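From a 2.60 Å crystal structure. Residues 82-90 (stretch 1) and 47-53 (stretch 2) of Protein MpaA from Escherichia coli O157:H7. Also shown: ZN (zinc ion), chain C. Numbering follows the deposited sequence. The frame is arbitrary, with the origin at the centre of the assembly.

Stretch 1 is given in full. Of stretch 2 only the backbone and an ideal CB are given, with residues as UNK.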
ATOM      1  N   ASP A  82      -3.754   7.800  -3.412  1.00 43.06           N
ATOM      2  CA  ASP A  82      -4.238   7.246  -4.690  1.00 43.65           C
ATOM      3  C   ASP A  82      -3.182   6.309  -5.286  1.00 39.55           C
ATOM      4  O   ASP A  82      -3.513   5.321  -5.930  1.00 36.98           O
ATOM      5  CB  ASP A  82      -4.571   8.348  -5.715  1.00 41.56           C
ATOM      6  CG  ASP A  82      -5.758   9.200  -5.316  1.00 40.68           C
ATOM      7  OD1 ASP A  82      -6.528   8.815  -4.411  1.00 37.11           O
ATOM      8  OD2 ASP A  82      -5.922  10.269  -5.933  1.00 44.04           O
ATOM      9  N   GLY A  83      -1.913   6.663  -5.089  1.00 38.58           N
ATOM     10  CA  GLY A  83      -0.795   5.806  -5.434  1.00 36.03           C
ATOM     11  C   GLY A  83      -0.880   4.464  -4.724  1.00 40.52           C
ATOM     12  O   GLY A  83      -0.962   3.431  -5.408  1.00 38.15           O
ATOM     13  N   CYS A  84      -0.874   4.477  -3.378  1.00 36.47           N
ATOM     14  CA  CYS A  84      -0.916   3.255  -2.561  1.00 38.29           C
ATOM     15  C   CYS A  84      -2.079   2.310  -2.998  1.00 41.75           C
ATOM     16  O   CYS A  84      -1.887   1.094  -3.118  1.00 41.70           O
ATOM     17  CB  CYS A  84      -1.056   3.553  -1.040  1.00 28.88           C
ATOM     18  SG  CYS A  84      -0.513   5.153  -0.348  1.00 67.38           S
ATOM     19  N   GLN A  85      -3.272   2.869  -3.218  1.00 36.30           N
ATOM     20  CA  GLN A  85      -4.459   2.072  -3.569  1.00 36.14           C
ATOM     21  C   GLN A  85      -4.319   1.421  -4.946  1.00 35.55           C
ATOM     22  O   GLN A  85      -4.804   0.311  -5.169  1.00 36.69           O
ATOM     23  CB  GLN A  85      -5.735   2.938  -3.500  1.00 29.43           C
ATOM     24  CG  GLN A  85      -6.569   2.869  -4.728  1.00 34.56           C
ATOM     25  CD  GLN A  85      -8.015   3.237  -4.522  1.00 35.00           C
ATOM     26  OE1 GLN A  85      -8.342   4.275  -3.979  1.00 37.97           O
ATOM     27  NE2 GLN A  85      -8.900   2.358  -4.970  1.00 42.60           N
ATOM     28  N   LEU A  86      -3.630   2.117  -5.849  1.00 36.43           N
ATOM     29  CA  LEU A  86      -3.373   1.639  -7.199  1.00 37.28           C
ATOM     30  C   LEU A  86      -2.054   0.853  -7.332  1.00 39.34           C
ATOM     31  O   LEU A  86      -1.674   0.507  -8.444  1.00 38.05           O
ATOM     32  CB  LEU A  86      -3.360   2.821  -8.185  1.00 34.24           C
ATOM     33  CG  LEU A  86      -4.657   3.602  -8.423  1.00 36.63           C
ATOM     34  CD1 LEU A  86      -4.394   4.928  -9.134  1.00 30.09           C
ATOM     35  CD2 LEU A  86      -5.652   2.744  -9.226  1.00 41.40           C
ATOM     36  N   GLY A  87      -1.354   0.582  -6.225  1.00 37.89           N
ATOM     37  CA  GLY A  87      -0.083  -0.139  -6.277  1.00 37.64           C
ATOM     38  C   GLY A  87       0.923   0.460  -7.253  1.00 36.79           C
ATOM     39  O   GLY A  87       1.850  -0.194  -7.743  1.00 33.73           O
ATOM     40  N   LEU A  88       0.725   1.743  -7.507  1.00 37.31           N
ATOM     41  CA  LEU A  88       1.467   2.502  -8.482  1.00 35.45           C
ATOM     42  C   LEU A  88       2.488   3.394  -7.753  1.00 40.97           C
ATOM     43  O   LEU A  88       2.300   3.719  -6.596  1.00 41.13           O
ATOM     44  CB  LEU A  88       0.476   3.326  -9.298  1.00 35.13           C
ATOM     45  CG  LEU A  88       0.815   3.998 -10.611  1.00 39.86           C
ATOM     46  CD1 LEU A  88       1.018   2.960 -11.682  1.00 44.14           C
ATOM     47  CD2 LEU A  88      -0.342   4.894 -10.968  1.00 40.92           C
ATOM     48  N   ARG A  89       3.574   3.766  -8.423  1.00 44.37           N
ATOM     49  CA  ARG A  89       4.563   4.696  -7.875  1.00 35.29           C
ATOM     50  C   ARG A  89       4.134   6.164  -7.962  1.00 36.49           C
ATOM     51  O   ARG A  89       4.391   6.947  -7.059  1.00 46.03           O
ATOM     52  CB  ARG A  89       5.882   4.501  -8.607  1.00 37.38           C
ATOM     53  CG  ARG A  89       6.876   5.608  -8.415  1.00 41.03           C
ATOM     54  CD  ARG A  89       8.036   5.445  -9.368  1.00 44.50           C
ATOM     55  NE  ARG A  89       9.034   6.504  -9.251  1.00 46.58           N
ATOM     56  CZ  ARG A  89      10.111   6.426  -8.478  1.00 46.43           C
ATOM     57  NH1 ARG A  89      10.334   5.335  -7.759  1.00 48.75           N
ATOM     58  NH2 ARG A  89      10.971   7.421  -8.441  1.00 42.58           N
ATOM     59  N   ALA A  90       3.484   6.522  -9.062  1.00 40.19           N
ATOM     60  CA  ALA A  90       2.966   7.858  -9.341  1.00 35.44           C
ATOM     61  C   ALA A  90       1.588   8.087  -8.734  1.00 40.90           C
ATOM     62  O   ALA A  90       0.974   7.144  -8.228  1.00 41.19           O
ATOM     63  CB  ALA A  90       2.894   8.060 -10.828  1.00 41.78           C
ATOM     64  N   UNK A  47       5.005   6.915   2.115  1.00 37.72           N
ATOM     65  CA  UNK A  47       4.117   6.710   0.989  1.00 39.86           C
ATOM     66  C   UNK A  47       4.099   7.794  -0.073  1.00 40.26           C
ATOM     67  O   UNK A  47       3.092   7.959  -0.770  1.00 39.25           O
ATOM     68  CB  UNK A  47       2.693   6.534   1.521  1.00 39.86           C
ATOM     69  N   UNK A  48       5.194   8.538  -0.196  1.00 38.37           N
ATOM     70  CA  UNK A  48       5.333   9.480  -1.298  1.00 41.54           C
ATOM     71  C   UNK A  48       5.056   8.762  -2.615  1.00 42.74           C
ATOM     72  O   UNK A  48       4.316   9.272  -3.457  1.00 38.91           O
ATOM     73  CB  UNK A  48       6.727  10.110  -1.306  1.00 41.54           C
ATOM     74  N   UNK A  49       5.671   7.585  -2.771  1.00 44.49           N
ATOM     75  CA  UNK A  49       5.441   6.685  -3.902  1.00 39.31           C
ATOM     76  C   UNK A  49       4.526   5.542  -3.467  1.00 42.50           C
ATOM     77  O   UNK A  49       4.854   4.823  -2.519  1.00 44.41           O
ATOM     78  CB  UNK A  49       6.764   6.140  -4.444  1.00 39.31           C
ATOM     79  N   UNK A  50       3.407   5.349  -4.163  1.00 40.49           N
ATOM     80  CA  UNK A  50       2.377   4.406  -3.742  1.00 40.12           C
ATOM     81  C   UNK A  50       2.702   2.918  -3.697  1.00 40.60           C
ATOM     82  O   UNK A  50       1.999   2.167  -3.032  1.00 41.89           O
ATOM     83  CB  UNK A  50       1.178   4.583  -4.675  1.00 40.12           C
ATOM     84  N   UNK A  51       3.754   2.474  -4.384  1.00 44.56           N
ATOM     85  CA  UNK A  51       4.198   1.077  -4.246  1.00 46.12           C
ATOM     86  C   UNK A  51       5.241   0.850  -3.122  1.00 47.73           C
ATOM     87  O   UNK A  51       5.593  -0.299  -2.837  1.00 49.16           O
ATOM     88  CB  UNK A  51       4.788   0.609  -5.578  1.00 46.12           C
ATOM     89  N   UNK A  52       5.698   1.926  -2.466  1.00 48.45           N
ATOM     90  CA  UNK A  52       6.668   1.813  -1.364  1.00 45.29           C
ATOM     91  C   UNK A  52       5.966   1.653  -0.016  1.00 41.86           C
ATOM     92  O   UNK A  52       6.060   2.480   0.898  1.00 46.95           O
ATOM     93  CB  UNK A  52       7.580   3.041  -1.330  1.00 45.29           C
ATOM     94  N   UNK A  53       5.343   0.494   0.074  1.00 45.39           N
ATOM     95  CA  UNK A  53       4.422   0.034   1.096  1.00 45.81           C
ATOM     96  C   UNK A  53       4.971  -0.384   2.465  1.00 47.79           C
ATOM     97  O   UNK A  53       4.315  -0.217   3.500  1.00 48.32           O
ATOM     98  CB  UNK A  53       3.658  -1.159   0.518  1.00 45.81           C
TER
HETATM   99 ZN    ZN C 301      11.801   6.024  -3.979  0.76 72.80          ZN

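Position 47 has phi/psi of 63/26. Positive phi by itself favours glycine, though asparagine or aspartate is sometimes found there. CA-to-CB points sideways. The 4.0 Å from the ideal CB of 47 to Cys84 SG is no clash, so the preference for glycine comes from phi. The deposited residue is Gly47.

Position 48 turns its CB away from stretch 1. The ideal CB has nothing of that stretch within 5.5 Å, so many residues would do. The deposited residue is Thr48, with chi1 in the m well.

Position 49 points sideways, and its ideal CB is 3.6 Å from Arg89 O. The long side chain of Arg89 runs alongside, offering methylenes and a flat guanidinium. An aromatic or other flat side chain could pack against it; an acid could answer the charge. The zinc ion nearby also makes a polar residue plausible. The deposited residue is His49. Its ring takes Arg89 CG over its face, 4.0 Å from CG to the ring centroid, in a CH-pi contact. Further out, His49 CE1 lies over one face of the guanidinium, 3.2 Å from Arg89 NH2. The backbone joins in: His49 CA makes a CA-H...O contact of 3.3 Å with Arg89 O.

Position 50 points its CB directly at stretch 1. An ideal CB would be 2.1 Å from Gly83 C and 2.4 Å from both Cys84 N and Leu88 O. These are clashes, so only glycine fits this backbone as it stands. Gly50 lets the two stretches close in: its CA is 3.7 Å from Cys84 CA. Gly50 N gives a weak hydrogen bond to Arg89 O at 3.5 Å, and Gly50 O receives a CA-H...O contact from Cys84 CA at 3.1 Å.

Position 51 points sideways, with the ideal CB 3.7 Å from Gly87 O. It is the third residue of a type I turn running from 49 to 52. Aspartate, asparagine or serine would suit such a turn. The deposited Asp51 has chi1 in the p well, which brings OD1 to 3.4 Å from Arg89 CA.

Position 52 points sideways, with nothing of stretch 1 near its ideal CB. The zinc ion lies further out, so an acid or a histidine with enough reach would suit. The deposited Glu52 binds zinc through OE2 at 2.4 Å. The same OE2 accepts a weak hydrogen bond from His49 ND1 at 3.3 Å.

Position 53 also points sideways, with nothing of stretch 1 within 5.5 Å of its ideal CB, so polar or apolar side chains of many sizes would do. The deposited Asn53 brings ND2 to 3.0 Å from Gly50 O.

Stretch 2 (47-53) GTHGDEN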
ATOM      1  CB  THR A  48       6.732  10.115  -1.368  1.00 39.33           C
ATOM      2  OG1 THR A  48       6.986  10.868  -0.185  1.00 43.06           O
ATOM      3  CG2 THR A  48       6.837  11.038  -2.577  1.00 43.60           C
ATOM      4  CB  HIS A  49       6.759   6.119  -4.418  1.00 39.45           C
ATOM      5  CG  HIS A  49       7.668   7.141  -5.029  1.00 45.05           C
ATOM      6  ND1 HIS A  49       9.040   7.049  -4.957  1.00 42.71           N
ATOM      7  CD2 HIS A  49       7.397   8.260  -5.745  1.00 43.06           C
ATOM      8  CE1 HIS A  49       9.578   8.075  -5.597  1.00 47.49           C
ATOM      9  NE2 HIS A  49       8.603   8.821  -6.083  1.00 43.39           N
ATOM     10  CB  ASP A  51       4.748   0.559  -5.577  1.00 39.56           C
ATOM     11  CG  ASP A  51       5.872   1.407  -6.111  1.00 41.16           C
ATOM     12  OD1 ASP A  51       5.977   2.559  -5.677  1.00 45.39           O
ATOM     13  OD2 ASP A  51       6.643   0.946  -6.981  1.00 45.61           O
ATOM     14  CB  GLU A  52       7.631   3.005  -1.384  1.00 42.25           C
ATOM     15  CG  GLU A  52       8.299   3.163  -2.744  1.00 42.91           C
ATOM     16  CD  GLU A  52       9.344   4.264  -2.816  1.00 48.94           C
ATOM     17  OE1 GLU A  52       9.292   5.229  -2.023  1.00 55.56           O
ATOM     18  OE2 GLU A  52      10.213   4.187  -3.704  1.00 53.44           O
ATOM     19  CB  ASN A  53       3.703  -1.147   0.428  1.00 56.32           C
ATOM     20  CG  ASN A  53       2.607  -0.693  -0.478  1.00 53.59           C
ATOM     21  OD1 ASN A  53       1.877  -1.510  -0.985  1.00 63.12           O
ATOM     22  ND2 ASN A  53       2.324   0.621  -0.467  1.00 53.08           N
TER
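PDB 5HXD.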